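Local coordinates for protein peptidase S15/CocE/NonD (Thaumarchaeota archaeon SCGC AB-539-E09, PDB 4PF1) that probably acts as a serine aminopeptidase of the S15/CocE/NonD family, cleaving residues from the N-terminus of peptides with an alpha/beta-hydrolase catalytic domain, at residues A[52-55]-A[56-59]; A[81-84]-A[85-88]. All blocks are in the same frame, centred on the assembly; numbering follows the deposited sequence.

Contact 1 (A[52-55]-A[56-59]); sequences LIPK and GVQN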
loop_
_atom_site.group_PDB
_atom_site.type_symbol
_atom_site.label_atom_id
_atom_site.label_comp_id
_atom_site.label_asym_id
_atom_site.label_seq_id
_atom_site.Cartn_x
_atom_site.Cartn_y
_atom_site.Cartn_z
ATOM N N LEU A 52 -1.806 -38.214 0.431
ATOM C CA LEU A 52 -2.810 -37.541 -0.392
ATOM C C LEU A 52 -2.900 -38.227 -1.754
ATOM O O LEU A 52 -1.960 -38.168 -2.549
ATOM C CB LEU A 52 -2.495 -36.034 -0.546
ATOM C CG LEU A 52 -2.175 -35.259 0.746
ATOM C CD1 LEU A 52 -1.671 -33.877 0.430
ATOM C CD2 LEU A 52 -3.390 -35.178 1.673
ATOM N N ILE A 53 -4.013 -38.925 -1.995
ATOM C CA ILE A 53 -4.213 -39.660 -3.238
ATOM C C ILE A 53 -5.253 -38.942 -4.101
ATOM O O ILE A 53 -6.391 -38.773 -3.662
ATOM C CB ILE A 53 -4.619 -41.145 -2.979
ATOM C CG1 ILE A 53 -3.782 -41.781 -1.841
ATOM C CG2 ILE A 53 -4.529 -41.966 -4.278
ATOM C CD1 ILE A 53 -4.479 -42.901 -1.086
ATOM N N PRO A 54 -4.895 -38.521 -5.336
ATOM C CA PRO A 54 -5.900 -37.884 -6.207
ATOM C C PRO A 54 -7.007 -38.878 -6.556
ATOM O O PRO A 54 -6.719 -40.051 -6.778
ATOM C CB PRO A 54 -5.090 -37.466 -7.447
ATOM C CG PRO A 54 -3.653 -37.564 -7.040
ATOM C CD PRO A 54 -3.591 -38.639 -6.015
ATOM N N LYS A 55 -8.272 -38.435 -6.544
ATOM C CA LYS A 55 -9.397 -39.336 -6.817
ATOM C C LYS A 55 -9.405 -39.824 -8.275
ATOM O O LYS A 55 -9.196 -39.035 -9.198
ATOM C CB LYS A 55 -10.736 -38.672 -6.463
ATOM C CG LYS A 55 -11.051 -38.712 -4.972
ATOM C CD LYS A 55 -12.549 -38.699 -4.714
ATOM C CE LYS A 55 -12.877 -38.889 -3.252
ATOM N NZ LYS A 55 -12.907 -37.600 -2.515
ATOM N N GLY A 56 -9.613 -41.131 -8.445
ATOM C CA GLY A 56 -9.694 -41.786 -9.749
ATOM C C GLY A 56 -8.371 -42.216 -10.360
ATOM O O GLY A 56 -8.361 -42.930 -11.368
ATOM N N VAL A 57 -7.245 -41.792 -9.764
ATOM C CA VAL A 57 -5.916 -42.096 -10.290
ATOM C C VAL A 57 -5.492 -43.548 -9.966
ATOM O O VAL A 57 -5.959 -44.144 -8.992
ATOM C CB VAL A 57 -4.862 -41.057 -9.811
ATOM C CG1 VAL A 57 -4.327 -41.389 -8.420
ATOM C CG2 VAL A 57 -3.724 -40.916 -10.818
ATOM N N GLN A 58 -4.622 -44.105 -10.819
ATOM C CA GLN A 58 -4.048 -45.443 -10.684
ATOM C C GLN A 58 -2.673 -45.478 -11.356
ATOM O O GLN A 58 -2.414 -44.683 -12.267
ATOM C CB GLN A 58 -4.986 -46.533 -11.255
ATOM C CG GLN A 58 -5.425 -46.329 -12.704
ATOM C CD GLN A 58 -6.402 -47.399 -13.131
ATOM O OE1 GLN A 58 -6.020 -48.482 -13.587
ATOM N NE2 GLN A 58 -7.689 -47.125 -12.977
ATOM N N ASN A 59 -1.777 -46.364 -10.867
ATOM C CA ASN A 59 -0.407 -46.546 -11.373
ATOM C C ASN A 59 0.361 -45.195 -11.461
ATOM O O ASN A 59 1.034 -44.924 -12.461
ATOM C CB ASN A 59 -0.429 -47.269 -12.737
ATOM C CG ASN A 59 0.823 -48.052 -13.045
ATOM O OD1 ASN A 59 1.312 -48.846 -12.231
ATOM N ND2 ASN A 59 1.331 -47.893 -14.256
#

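Contact 2 (A[81-84]-A[85-88]); sequences SSLS and MVVP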
loop_
_atom_site.group_PDB
_atom_site.type_symbol
_atom_site.label_atom_id
_atom_site.label_comp_id
_atom_site.label_asym_id
_atom_site.label_seq_id
_atom_site.Cartn_x
_atom_site.Cartn_y
_atom_site.Cartn_z
ATOM N N SER A 81 -11.110 -28.271 -0.483
ATOM C CA SER A 81 -11.625 -29.515 -1.045
ATOM C C SER A 81 -10.828 -29.888 -2.302
ATOM O O SER A 81 -11.027 -30.966 -2.870
ATOM C CB SER A 81 -13.106 -29.366 -1.382
ATOM O OG SER A 81 -13.334 -28.271 -2.255
ATOM N N SER A 82 -9.910 -28.994 -2.719
ATOM C CA SER A 82 -9.072 -29.163 -3.905
ATOM C C SER A 82 -7.637 -29.523 -3.511
ATOM O O SER A 82 -7.059 -28.874 -2.634
ATOM C CB SER A 82 -9.090 -27.888 -4.746
ATOM O OG SER A 82 -8.272 -27.994 -5.899
ATOM N N LEU A 83 -7.060 -30.550 -4.172
ATOM C CA LEU A 83 -5.690 -31.021 -3.917
ATOM C C LEU A 83 -4.656 -29.930 -4.228
ATOM O O LEU A 83 -3.678 -29.783 -3.493
ATOM C CB LEU A 83 -5.390 -32.300 -4.735
ATOM C CG LEU A 83 -3.971 -32.900 -4.593
ATOM C CD1 LEU A 83 -3.697 -33.378 -3.164
ATOM C CD2 LEU A 83 -3.750 -34.018 -5.589
ATOM N N SER A 84 -4.903 -29.144 -5.289
ATOM C CA SER A 84 -4.035 -28.050 -5.725
ATOM C C SER A 84 -3.865 -26.956 -4.650
ATOM O O SER A 84 -2.850 -26.258 -4.650
ATOM C CB SER A 84 -4.599 -27.418 -6.995
ATOM O OG SER A 84 -5.919 -26.942 -6.784
ATOM N N MET A 85 -4.861 -26.806 -3.752
ATOM C CA MET A 85 -4.892 -25.753 -2.731
ATOM C C MET A 85 -4.357 -26.184 -1.351
ATOM O O MET A 85 -4.029 -25.313 -0.543
ATOM C CB MET A 85 -6.326 -25.223 -2.565
ATOM C CG MET A 85 -6.887 -24.558 -3.809
ATOM S SD MET A 85 -6.137 -22.950 -4.161
ATOM C CE MET A 85 -6.839 -21.949 -2.832
ATOM N N VAL A 86 -4.306 -27.500 -1.060
ATOM C CA VAL A 86 -3.871 -27.991 0.260
ATOM C C VAL A 86 -2.348 -28.220 0.334
ATOM O O VAL A 86 -1.773 -28.142 1.420
ATOM C CB VAL A 86 -4.638 -29.267 0.720
ATOM C CG1 VAL A 86 -6.095 -28.950 1.041
ATOM C CG2 VAL A 86 -4.535 -30.398 -0.307
ATOM N N VAL A 87 -1.709 -28.512 -0.800
ATOM C CA VAL A 87 -0.279 -28.830 -0.838
ATOM C C VAL A 87 0.607 -27.568 -0.864
ATOM O O VAL A 87 0.195 -26.542 -1.419
ATOM C CB VAL A 87 0.062 -29.763 -2.039
ATOM C CG1 VAL A 87 -0.575 -31.134 -1.864
ATOM C CG2 VAL A 87 -0.342 -29.140 -3.377
ATOM N N PRO A 88 1.870 -27.644 -0.351
ATOM C CA PRO A 88 2.785 -26.496 -0.504
ATOM C C PRO A 88 3.029 -26.205 -1.988
ATOM O O PRO A 88 2.903 -27.116 -2.815
ATOM C CB PRO A 88 4.069 -26.968 0.196
ATOM C CG PRO A 88 3.629 -28.096 1.090
ATOM C CD PRO A 88 2.546 -28.774 0.321
HETATM O O HOH W 1 -0.890 -25.052 -3.278
#

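Contact 1 (A[52-55]-A[56-59])
Val57 folds back over Pro54 where the chain leaves strand 46-54 and turns, within a type II beta turn running from Pro54 to Val57. This turn begins the connection from strand 46-54 to strand 60-67 of the mixed sheet in the alpha/beta-hydrolase domain. Lys55 and Gly56 are its two central residues, and Gly56 has a positive phi of 86°. A side chain at Gly56 would bring its first carbon against Lys55 O, which together with the positive phi is consistent with a glycine here. The closing bond, from Val57 N to Pro54 O, is weak at 3.5 Å, though nearly straight.

Apolar contact adds to this closure. Val57 has CG1 set between its own backbone N and carbonyl carbon (chi1 83°), which lays that methyl over the start of the turn. Val57 CG1 comes within 3.2 Å of Pro54 O. In the proline ring the nearest atom to Val57 CG1 is Pro54 CD, at 3.7 Å. Val57 CG1 also reaches Ile53 CG2 at a longer 4.2 Å, the two side chains meeting at about a right angle. Lys55 takes part through its backbone, while the lysine side chain leads away from the turn. Its NZ is hydrogen-bonded to Phe30 O, and Lys55 O accepts a weak bond from Arg98 NH1.

The turn thus rests on one long backbone bond, a glycine conformation and a single valine methyl spread over proline and isoleucine. Such chemistry implies a turn shaped mainly by backbone torsions, with the lysine's charge directed to carbonyl oxygens outside it.

Contact 2 (A[81-84]-A[85-88])
Met85 N donates to Ser82 O at 3.2 Å, approaching from above the carbonyl plane, and Val86 N adds weak bonds to Ser82 O and Leu83 O, so the backbone makes a short, loosely bonded helical turn over 83-86. At its start the hydroxyls of Ser82 and Ser84 are hydrogen-bonded to each other, OG to OG, at 2.7 Å. Ser84 OG lies between its own backbone N and carbonyl carbon (chi1 58°), which turns it back toward Ser82. Met85 passes beside this pair, its CG 4.1 Å from Ser82 CB.

Another group of contacts gathers round Leu83. Its CD1 meets Val87 CG1 at 4.1 Å and Val86 CG2 at 4.2 Å, while Val87 CG2 lies 3.4 Å from Leu83 O. Replacing Val87 with an alanine would remove both methyls and would probably leave Leu83 CD1 without one of its apolar neighbours. Beyond the turn, a water donates to both Ser84 O, 2.7 Å away, and Val87 O, joining the helix to the chain that leaves it.

Leu83 and Val86 pack on Tyr32 of strand 32-40, and Val87 on Ile101 of strand 100-105, which places the apolar side of helix 83-86 against the mixed sheet. Ser82 and Met85 also pack on Glu514 of a second subunit, so the turn lies between the sheet and that subunit.

Overall arrangement
Contacts 1 and 2 lie in series along the chain, their centres about 14 Å apart, and touch directly. Leu52 CD1 meets Val87 CG1 at 3.7 Å, and Pro54 CG meets Leu83 CD2 at 3.8 Å, so strand 46-54 supplies part of the surface against which 81-88 packs. Contact 1 is only partly buried: its strand residues face the interior, whereas Lys55 and Gly56 are exposed. Contact 2 is buried, and unlike contact 1 it is touched by other subunits. Their chemistry follows: a turn at the end of a strand with one weak backbone bond in 52-59, against one ordinary and two weak helical bonds, a hydroxyl pair and a bridging water in 81-88.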